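Local coordinates for AB hydrolase-1 domain-containing protein (Streptococcus mutans, PDB 4L9A), which is a carboxylesterase-type alpha/beta hydrolase that probably cleaves ester bonds, although its natural substrate is not established, at residues 41-47 against 109-115; 116-122 against 138-144; 33-37 against 72-78. The contacts are given in a common frame with arbitrary orientation. Residues are numbered along the deposited sequence.

Interaction 1. Residues 41-47 against 109-115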
loop_
_atom_site.group_PDB
_atom_site.type_symbol
_atom_site.label_atom_id
_atom_site.label_comp_id
_atom_site.label_asym_id
_atom_site.label_seq_id
_atom_site.Cartn_x
_atom_site.Cartn_y
_atom_site.Cartn_z
ATOM N N ASN A 41 -18.962 2.753 7.061
ATOM C CA ASN A 41 -18.623 4.082 6.572
ATOM C C ASN A 41 -18.025 4.902 7.721
ATOM O O ASN A 41 -18.626 4.985 8.791
ATOM C CB ASN A 41 -19.897 4.748 6.048
ATOM C CG ASN A 41 -19.618 5.903 5.110
ATOM O OD1 ASN A 41 -18.864 5.770 4.146
ATOM N ND2 ASN A 41 -20.237 7.051 5.386
ATOM N N PRO A 42 -16.831 5.495 7.518
ATOM C CA PRO A 42 -16.018 5.466 6.297
ATOM C C PRO A 42 -15.331 4.125 6.095
ATOM O O PRO A 42 -15.286 3.288 6.995
ATOM C CB PRO A 42 -14.951 6.537 6.564
ATOM C CG PRO A 42 -14.792 6.536 8.044
ATOM C CD PRO A 42 -16.197 6.318 8.568
ATOM N N CYS A 43 -14.799 3.926 4.900
ATOM C CA CYS A 43 -14.119 2.682 4.581
ATOM C C CYS A 43 -12.610 2.893 4.530
ATOM O O CYS A 43 -12.123 3.806 3.852
ATOM C CB CYS A 43 -14.629 2.140 3.243
ATOM S SG CYS A 43 -13.917 0.557 2.745
ATOM N N PHE A 44 -11.878 2.059 5.259
ATOM C CA PHE A 44 -10.423 2.017 5.121
ATOM C C PHE A 44 -10.008 1.177 3.931
ATOM O O PHE A 44 -10.209 -0.048 3.907
ATOM C CB PHE A 44 -9.758 1.513 6.401
ATOM C CG PHE A 44 -9.336 2.620 7.335
ATOM C CD1 PHE A 44 -7.993 2.908 7.538
ATOM C CD2 PHE A 44 -10.287 3.388 7.988
ATOM C CE1 PHE A 44 -7.609 3.940 8.398
ATOM C CE2 PHE A 44 -9.911 4.413 8.843
ATOM C CZ PHE A 44 -8.572 4.684 9.048
ATOM N N VAL A 45 -9.436 1.853 2.939
ATOM C CA VAL A 45 -8.989 1.223 1.713
ATOM C C VAL A 45 -7.480 0.979 1.789
ATOM O O VAL A 45 -6.703 1.913 2.028
ATOM C CB VAL A 45 -9.299 2.120 0.498
ATOM C CG1 VAL A 45 -8.728 1.507 -0.768
ATOM C CG2 VAL A 45 -10.814 2.373 0.374
ATOM N N PHE A 46 -7.067 -0.266 1.581
ATOM C CA PHE A 46 -5.650 -0.630 1.681
ATOM C C PHE A 46 -5.020 -0.972 0.343
ATOM O O PHE A 46 -5.580 -1.739 -0.454
ATOM C CB PHE A 46 -5.473 -1.825 2.627
ATOM C CG PHE A 46 -5.906 -1.547 4.034
ATOM C CD1 PHE A 46 -4.997 -1.084 4.976
ATOM C CD2 PHE A 46 -7.228 -1.733 4.415
ATOM C CE1 PHE A 46 -5.402 -0.825 6.277
ATOM C CE2 PHE A 46 -7.641 -1.475 5.715
ATOM C CZ PHE A 46 -6.733 -1.016 6.644
ATOM N N LEU A 47 -3.830 -0.429 0.116
ATOM C CA LEU A 47 -3.029 -0.774 -1.042
ATOM C C LEU A 47 -1.622 -1.136 -0.577
ATOM O O LEU A 47 -1.029 -0.441 0.243
ATOM C CB LEU A 47 -2.952 0.385 -2.037
ATOM C CG LEU A 47 -4.234 0.927 -2.664
ATOM C CD1 LEU A 47 -3.934 2.218 -3.438
ATOM C CD2 LEU A 47 -4.917 -0.127 -3.564
ATOM N N PHE A 109 -19.804 2.237 0.485
ATOM C CA PHE A 109 -19.233 3.319 1.293
ATOM C C PHE A 109 -19.253 4.658 0.557
ATOM O O PHE A 109 -19.023 4.714 -0.647
ATOM C CB PHE A 109 -17.820 2.975 1.777
ATOM C CG PHE A 109 -16.786 2.907 0.684
ATOM C CD1 PHE A 109 -16.533 1.716 0.019
ATOM C CD2 PHE A 109 -16.030 4.026 0.355
ATOM C CE1 PHE A 109 -15.551 1.645 -0.975
ATOM C CE2 PHE A 109 -15.052 3.969 -0.635
ATOM C CZ PHE A 109 -14.812 2.768 -1.304
ATOM N N GLN A 110 -19.553 5.732 1.278
ATOM C CA GLN A 110 -19.593 7.049 0.653
ATOM C C GLN A 110 -18.330 7.880 0.938
ATOM O O GLN A 110 -17.989 8.785 0.176
ATOM C CB GLN A 110 -20.865 7.809 1.043
ATOM C CG GLN A 110 -22.095 7.347 0.263
ATOM C CD GLN A 110 -21.828 7.270 -1.234
ATOM O OE1 GLN A 110 -21.121 8.110 -1.793
ATOM N NE2 GLN A 110 -22.374 6.246 -1.885
ATOM N N SER A 111 -17.645 7.565 2.030
ATOM C CA SER A 111 -16.365 8.213 2.336
ATOM C C SER A 111 -15.303 7.172 2.686
ATOM O O SER A 111 -15.627 6.029 3.043
ATOM C CB SER A 111 -16.528 9.216 3.473
ATOM O OG SER A 111 -16.984 8.562 4.643
ATOM N N TYR A 112 -14.032 7.551 2.574
ATOM C CA TYR A 112 -12.962 6.600 2.817
ATOM C C TYR A 112 -11.675 7.257 3.305
ATOM O O TYR A 112 -11.486 8.471 3.179
ATOM C CB TYR A 112 -12.665 5.823 1.538
ATOM C CG TYR A 112 -12.051 6.676 0.453
ATOM C CD1 TYR A 112 -12.836 7.538 -0.311
ATOM C CD2 TYR A 112 -10.692 6.630 0.200
ATOM C CE1 TYR A 112 -12.274 8.326 -1.310
ATOM C CE2 TYR A 112 -10.114 7.412 -0.793
ATOM C CZ TYR A 112 -10.908 8.260 -1.543
ATOM O OH TYR A 112 -10.331 9.032 -2.530
ATOM N N LEU A 113 -10.805 6.432 3.873
ATOM C CA LEU A 113 -9.409 6.792 4.091
ATOM C C LEU A 113 -8.573 5.769 3.347
ATOM O O LEU A 113 -8.921 4.588 3.299
ATOM C CB LEU A 113 -9.049 6.775 5.575
ATOM C CG LEU A 113 -9.600 7.913 6.434
ATOM C CD1 LEU A 113 -11.028 7.611 6.851
ATOM C CD2 LEU A 113 -8.716 8.113 7.657
ATOM N N LEU A 114 -7.494 6.233 2.734
ATOM C CA LEU A 114 -6.554 5.354 2.061
ATOM C C LEU A 114 -5.397 5.053 2.999
ATOM O O LEU A 114 -4.848 5.966 3.621
ATOM C CB LEU A 114 -6.016 6.033 0.805
ATOM C CG LEU A 114 -6.764 5.716 -0.485
ATOM C CD1 LEU A 114 -6.414 6.712 -1.589
ATOM C CD2 LEU A 114 -6.465 4.282 -0.901
ATOM N N CYS A 115 -5.027 3.780 3.097
ATOM C CA CYS A 115 -3.872 3.367 3.883
ATOM C C CYS A 115 -2.987 2.553 2.960
ATOM O O CYS A 115 -3.404 1.516 2.448
ATOM C CB CYS A 115 -4.301 2.527 5.096
ATOM S SG CYS A 115 -2.915 1.926 6.146
#
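This is a parallel strand pairing at the centre of the alpha/beta hydrolase sheet, where strand 43-47 runs beside strand 111-115. Their axes approach to 4.7 Å and diverge by 26°, and four parallel bridges, from Cys43-Tyr112 to Phe46-Cys115, fix the register. The staggered bonding of parallel strands is evident in Cys43 N to Ser111 O (2.9 Å), Leu113 N to Cys43 O (2.9 Å), Val45 N to Leu113 O (2.8 Å), Cys115 N to Val45 O (2.7 Å) and Leu47 N to Cys115 O (3.1 Å). Phe44, Phe46, Leu113 and Cys115 line one face, where Leu113 CB sits over the Phe44 ring. Val45, Cys43, Tyr112 and Leu114 line the other, and helix 120-130 covers Tyr112 and Leu114 there. Cys43 lies over the face of the Phe109 ring, Cys43 CB 3.8 Å and Cys43 SG 4.2 Å from its centroid. Before the strand, a cis peptide precedes Pro42, and Asn41 OD1 accepts hydrogen bonds from both Gln110 N (2.9 Å) and Ser111 N (3.0 Å).

Interaction 2. Residues 116-122 against 138-144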
loop_
_atom_site.group_PDB
_atom_site.type_symbol
_atom_site.label_atom_id
_atom_site.label_comp_id
_atom_site.label_asym_id
_atom_site.label_seq_id
_atom_site.Cartn_x
_atom_site.Cartn_y
_atom_site.Cartn_z
ATOM N N VAL A 116 -1.775 3.030 2.711
ATOM C CA VAL A 116 -0.926 2.361 1.732
ATOM C C VAL A 116 0.480 2.167 2.252
ATOM O O VAL A 116 0.947 2.898 3.151
ATOM C CB VAL A 116 -0.868 3.154 0.399
ATOM C CG1 VAL A 116 -2.258 3.594 -0.016
ATOM C CG2 VAL A 116 0.060 4.390 0.541
ATOM N N HIS A 117 1.154 1.179 1.675
ATOM C CA HIS A 117 2.577 0.981 1.898
ATOM C C HIS A 117 3.317 1.231 0.595
ATOM O O HIS A 117 2.857 0.825 -0.471
ATOM C CB HIS A 117 2.846 -0.449 2.385
ATOM C CG HIS A 117 4.290 -0.739 2.633
ATOM N ND1 HIS A 117 4.966 -1.765 2.004
ATOM C CD2 HIS A 117 5.196 -0.133 3.437
ATOM C CE1 HIS A 117 6.220 -1.783 2.418
ATOM N NE2 HIS A 117 6.387 -0.798 3.288
ATOM N N SER A 118 4.437 1.947 0.670
ATOM C CA SER A 118 5.381 1.971 -0.431
ATOM C C SER A 118 4.737 2.398 -1.764
ATOM O O SER A 118 4.134 3.467 -1.858
ATOM C CB SER A 118 6.017 0.575 -0.551
ATOM O OG SER A 118 7.201 0.597 -1.314
ATOM N N ILE A 119 4.856 1.557 -2.789
ATOM C CA ILE A 119 4.469 1.949 -4.143
ATOM C C ILE A 119 2.971 2.260 -4.274
ATOM O O ILE A 119 2.549 2.959 -5.210
ATOM C CB ILE A 119 4.905 0.891 -5.198
ATOM C CG1 ILE A 119 5.139 1.536 -6.558
ATOM C CG2 ILE A 119 3.923 -0.271 -5.285
ATOM C CD1 ILE A 119 6.432 2.321 -6.622
ATOM N N GLY A 120 2.180 1.760 -3.329
ATOM C CA GLY A 120 0.761 2.080 -3.284
ATOM C C GLY A 120 0.493 3.579 -3.203
ATOM O O GLY A 120 -0.622 4.034 -3.473
ATOM N N GLY A 121 1.513 4.349 -2.825
ATOM C CA GLY A 121 1.378 5.798 -2.759
ATOM C C GLY A 121 1.014 6.449 -4.092
ATOM O O GLY A 121 0.231 7.409 -4.133
ATOM N N PHE A 122 1.568 5.937 -5.189
ATOM C CA PHE A 122 1.330 6.559 -6.497
ATOM C C PHE A 122 -0.142 6.483 -6.920
ATOM O O PHE A 122 -0.740 7.491 -7.303
ATOM C CB PHE A 122 2.265 5.976 -7.568
ATOM C CG PHE A 122 3.712 6.413 -7.407
ATOM C CD1 PHE A 122 4.059 7.747 -7.536
ATOM C CD2 PHE A 122 4.710 5.496 -7.124
ATOM C CE1 PHE A 122 5.371 8.156 -7.390
ATOM C CE2 PHE A 122 6.047 5.913 -6.970
ATOM C CZ PHE A 122 6.360 7.234 -7.106
ATOM N N PHE A 138 -5.306 10.340 4.467
ATOM C CA PHE A 138 -4.302 9.461 3.887
ATOM C C PHE A 138 -3.394 8.957 4.997
ATOM O O PHE A 138 -2.934 9.741 5.821
ATOM C CB PHE A 138 -3.480 10.208 2.836
ATOM C CG PHE A 138 -2.335 9.402 2.278
ATOM C CD1 PHE A 138 -2.566 8.391 1.353
ATOM C CD2 PHE A 138 -1.027 9.665 2.675
ATOM C CE1 PHE A 138 -1.517 7.641 0.833
ATOM C CE2 PHE A 138 0.020 8.926 2.170
ATOM C CZ PHE A 138 -0.219 7.907 1.245
ATOM N N ILE A 139 -3.158 7.650 5.028
ATOM C CA ILE A 139 -2.256 7.047 6.000
ATOM C C ILE A 139 -1.151 6.349 5.223
ATOM O O ILE A 139 -1.388 5.354 4.539
ATOM C CB ILE A 139 -2.976 6.018 6.898
ATOM C CG1 ILE A 139 -4.285 6.596 7.462
ATOM C CG2 ILE A 139 -2.056 5.541 8.002
ATOM C CD1 ILE A 139 -4.099 7.826 8.331
ATOM N N GLY A 140 0.061 6.879 5.276
ATOM C CA GLY A 140 1.103 6.303 4.450
ATOM C C GLY A 140 2.217 5.686 5.265
ATOM O O GLY A 140 2.794 6.331 6.136
ATOM N N LEU A 141 2.508 4.426 4.986
ATOM C CA LEU A 141 3.649 3.760 5.580
ATOM C C LEU A 141 4.778 3.764 4.554
ATOM O O LEU A 141 4.745 3.005 3.589
ATOM C CB LEU A 141 3.287 2.329 5.996
ATOM C CG LEU A 141 2.153 2.162 7.018
ATOM C CD1 LEU A 141 2.178 3.230 8.113
ATOM C CD2 LEU A 141 0.786 2.141 6.321
ATOM N N GLU A 142 5.767 4.641 4.759
ATOM C CA GLU A 142 6.838 4.861 3.778
ATOM C C GLU A 142 6.364 4.820 2.318
ATOM O O GLU A 142 6.874 4.054 1.490
ATOM C CB GLU A 142 8.020 3.907 4.032
ATOM C CG GLU A 142 8.795 4.330 5.303
ATOM C CD GLU A 142 10.167 3.703 5.437
ATOM O OE1 GLU A 142 10.566 2.877 4.580
ATOM O OE2 GLU A 142 10.849 4.036 6.431
ATOM N N PRO A 143 5.361 5.644 2.003
ATOM C CA PRO A 143 4.887 5.706 0.616
ATOM C C PRO A 143 6.016 6.162 -0.302
ATOM O O PRO A 143 6.816 7.021 0.083
ATOM C CB PRO A 143 3.771 6.755 0.668
ATOM C CG PRO A 143 4.116 7.611 1.859
ATOM C CD PRO A 143 4.738 6.665 2.862
ATOM N N THR A 144 6.088 5.577 -1.493
ATOM C CA THR A 144 7.184 5.843 -2.408
ATOM C C THR A 144 7.109 7.274 -2.945
ATOM O O THR A 144 6.099 7.656 -3.542
ATOM C CB THR A 144 7.182 4.823 -3.574
ATOM O OG1 THR A 144 7.068 3.495 -3.038
ATOM C CG2 THR A 144 8.478 4.931 -4.375
#
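Four backbone hydrogen bonds carry this contact. Val116 N donates to Ile139 O (3.0 Å) and Leu141 N to Val116 O (2.9 Å), in keeping with the parallel bridges Val116-Gly140 and His117-Leu141. Ser118 N then reaches Leu141 O (3.1 Å), and beyond the strand ends Thr144 N bonds to Ser118 O (2.9 Å), so the pairing continues into the loop after strand 134-141. That same Ser118 O accepts Gly121 N within its own segment, also at 2.9 Å. The polar ends of two buried side chains find partners beyond the two segments: His117 NE2 bonds to His268 O, while Glu142 forms a salt bridge with Arg243 and a hydrogen bond with His268 ND1. Between the strands, Val116 CG2 touches Phe138 CZ at 3.6 Å, and Gly140 leaves room for the Phe138 ring. Packing is also tight around the turn: Thr144 O lies over one face of the Phe122 ring, 3.6 Å from Phe122 CZ, and an ideal CB on Gly121 would come within 3.1 Å of Pro143 CB. Ser118 has phi/psi of 55/-124°, the first corner of a type II' turn from His117 to Gly120. A serine in this strained conformation, between a strand and the helix 120-130 that follows it, is the hallmark of the nucleophile elbow of alpha/beta hydrolases, and Ser118 is probably the nucleophile.

Interaction 3. Residues 33-37 against 72-78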
loop_
_atom_site.group_PDB
_atom_site.type_symbol
_atom_site.label_atom_id
_atom_site.label_comp_id
_atom_site.label_asym_id
_atom_site.label_seq_id
_atom_site.Cartn_x
_atom_site.Cartn_y
_atom_site.Cartn_z
ATOM N N ILE A 33 -10.049 -8.548 -10.243
ATOM C CA ILE A 33 -9.136 -8.077 -9.198
ATOM C C ILE A 33 -9.629 -8.622 -7.864
ATOM O O ILE A 33 -10.791 -8.482 -7.533
ATOM C CB ILE A 33 -9.073 -6.549 -9.165
ATOM C CG1 ILE A 33 -8.538 -6.019 -10.499
ATOM C CG2 ILE A 33 -8.189 -6.052 -7.993
ATOM C CD1 ILE A 33 -7.016 -6.304 -10.729
ATOM N N TYR A 34 -8.737 -9.249 -7.111
ATOM C CA TYR A 34 -9.080 -9.782 -5.800
ATOM C C TYR A 34 -9.249 -8.692 -4.740
ATOM O O TYR A 34 -8.370 -7.836 -4.536
ATOM C CB TYR A 34 -8.004 -10.765 -5.366
ATOM C CG TYR A 34 -8.227 -11.440 -4.030
ATOM C CD1 TYR A 34 -9.008 -12.589 -3.938
ATOM C CD2 TYR A 34 -7.609 -10.962 -2.873
ATOM C CE1 TYR A 34 -9.194 -13.229 -2.734
ATOM C CE2 TYR A 34 -7.782 -11.605 -1.653
ATOM C CZ TYR A 34 -8.579 -12.737 -1.594
ATOM O OH TYR A 34 -8.767 -13.387 -0.398
ATOM N N THR A 35 -10.387 -8.733 -4.062
ATOM C CA THR A 35 -10.675 -7.796 -2.985
ATOM C C THR A 35 -11.166 -8.521 -1.746
ATOM O O THR A 35 -11.704 -9.630 -1.838
ATOM C CB THR A 35 -11.771 -6.790 -3.382
ATOM O OG1 THR A 35 -13.006 -7.482 -3.566
ATOM C CG2 THR A 35 -11.413 -6.054 -4.676
ATOM N N CYS A 36 -10.985 -7.880 -0.593
ATOM C CA CYS A 36 -11.600 -8.311 0.654
ATOM C C CYS A 36 -12.320 -7.111 1.232
ATOM O O CYS A 36 -11.775 -6.008 1.245
ATOM C CB CYS A 36 -10.553 -8.810 1.645
ATOM S SG CYS A 36 -9.600 -10.205 1.050
ATOM N N HIS A 37 -13.530 -7.314 1.732
ATOM C CA HIS A 37 -14.401 -6.181 2.025
ATOM C C HIS A 37 -15.287 -6.365 3.258
ATOM O O HIS A 37 -15.794 -7.452 3.519
ATOM C CB HIS A 37 -15.276 -5.891 0.799
ATOM C CG HIS A 37 -16.345 -4.871 1.043
ATOM N ND1 HIS A 37 -17.643 -5.213 1.350
ATOM C CD2 HIS A 37 -16.308 -3.517 1.023
ATOM C CE1 HIS A 37 -18.364 -4.117 1.503
ATOM N NE2 HIS A 37 -17.577 -3.074 1.310
ATOM N N ILE A 72 -13.877 -1.857 5.516
ATOM C CA ILE A 72 -12.567 -2.304 5.062
ATOM C C ILE A 72 -12.666 -2.661 3.584
ATOM O O ILE A 72 -13.611 -3.318 3.167
ATOM C CB ILE A 72 -12.087 -3.563 5.837
ATOM C CG1 ILE A 72 -12.055 -3.312 7.346
ATOM C CG2 ILE A 72 -10.732 -4.024 5.331
ATOM C CD1 ILE A 72 -10.997 -2.276 7.792
ATOM N N LEU A 73 -11.697 -2.222 2.792
ATOM C CA LEU A 73 -11.554 -2.709 1.425
ATOM C C LEU A 73 -10.087 -2.926 1.150
ATOM O O LEU A 73 -9.308 -1.975 1.148
ATOM C CB LEU A 73 -12.118 -1.707 0.406
ATOM C CG LEU A 73 -11.908 -2.028 -1.072
ATOM C CD1 LEU A 73 -12.550 -3.394 -1.475
ATOM C CD2 LEU A 73 -12.491 -0.905 -1.922
ATOM N N THR A 74 -9.700 -4.174 0.929
ATOM C CA THR A 74 -8.339 -4.442 0.502
ATOM C C THR A 74 -8.351 -4.823 -0.969
ATOM O O THR A 74 -9.293 -5.478 -1.453
ATOM C CB THR A 74 -7.674 -5.546 1.339
ATOM O OG1 THR A 74 -8.268 -6.812 1.028
ATOM C CG2 THR A 74 -7.823 -5.260 2.845
ATOM N N ILE A 75 -7.296 -4.429 -1.670
ATOM C CA ILE A 75 -7.174 -4.658 -3.101
ATOM C C ILE A 75 -5.798 -5.229 -3.446
ATOM O O ILE A 75 -4.767 -4.652 -3.073
ATOM C CB ILE A 75 -7.379 -3.336 -3.884
ATOM C CG1 ILE A 75 -8.756 -2.737 -3.576
ATOM C CG2 ILE A 75 -7.220 -3.561 -5.385
ATOM C CD1 ILE A 75 -8.982 -1.361 -4.211
ATOM N N ASP A 76 -5.776 -6.362 -4.150
ATOM C CA ASP A 76 -4.520 -6.953 -4.621
ATOM C C ASP A 76 -4.213 -6.497 -6.052
ATOM O O ASP A 76 -5.031 -6.664 -6.947
ATOM C CB ASP A 76 -4.574 -8.488 -4.585
ATOM C CG ASP A 76 -4.588 -9.049 -3.167
ATOM O OD1 ASP A 76 -4.799 -8.260 -2.210
ATOM O OD2 ASP A 76 -4.415 -10.281 -3.010
ATOM N N ALA A 77 -3.027 -5.932 -6.273
ATOM C CA ALA A 77 -2.627 -5.538 -7.624
ATOM C C ALA A 77 -2.431 -6.776 -8.500
ATOM O O ALA A 77 -2.206 -7.877 -7.995
ATOM C CB ALA A 77 -1.329 -4.695 -7.582
ATOM N N PRO A 78 -2.523 -6.603 -9.821
ATOM C CA PRO A 78 -2.192 -7.725 -10.705
ATOM C C PRO A 78 -0.847 -8.324 -10.309
ATOM O O PRO A 78 0.031 -7.605 -9.802
ATOM C CB PRO A 78 -2.093 -7.056 -12.083
ATOM C CG PRO A 78 -3.049 -5.912 -11.989
ATOM C CD PRO A 78 -2.920 -5.402 -10.575
#
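Ile33 starts the strand by packing its CG2 on Ile75 CG2 (3.7 Å) and its CD1 on Pro78 CG (4.2 Å), with Trp96 of helix 93-106 against both isoleucines. At Tyr34 the carbonyl O accepts Asp76 N (3.0 Å), and the ring comes close to the carboxylate, CD2 to Asp76 OD2 being 3.3 Å; that carboxylate is bound by Ser54 OG and by backbone N of Thr55 and Tyr82. Thr35 forms a non-hydrogen-bonded pair with Ile75, its CB 4.0 Å from Leu73 CD1. Next, Cys36 and Thr74 make the hydrogen-bonded pair, with Cys36 N to Thr74 O at 3.1 Å and Thr74 N to Cys36 O at 2.8 Å. His37 faces Leu73 in a second non-hydrogen-bonded pair and stacks its ring on Phe107. Axes 4.7 Å apart at 162° confirm antiparallel pairing. Strand 33-38 corresponds to the second strand of the alpha/beta hydrolase fold, whose reversed direction interrupts an otherwise parallel sheet.

From the N terminus, the chain passes through 33-37 and 41-47 before either finds its partner. Interaction 3 closes first, when 72-78 returns to 33-37 across 34 intervening residues; interaction 1 closes later, when 109-115 reaches 41-47. Their segments alternate, so the two cross, and strand 71-75 lies between strands 33-38 and 43-47, joined to the latter by Phe46 N to Leu73 O (2.9 Å). Interaction 2 follows in series, closing a short beta-alpha-beta unit through helix 120-130. It shares strand 111-117 with interaction 1, and Leu47 O to His117 N (3.1 Å) bridges them. Together they tie five neighbouring strands, from 33-38 to 134-141, into one sheet.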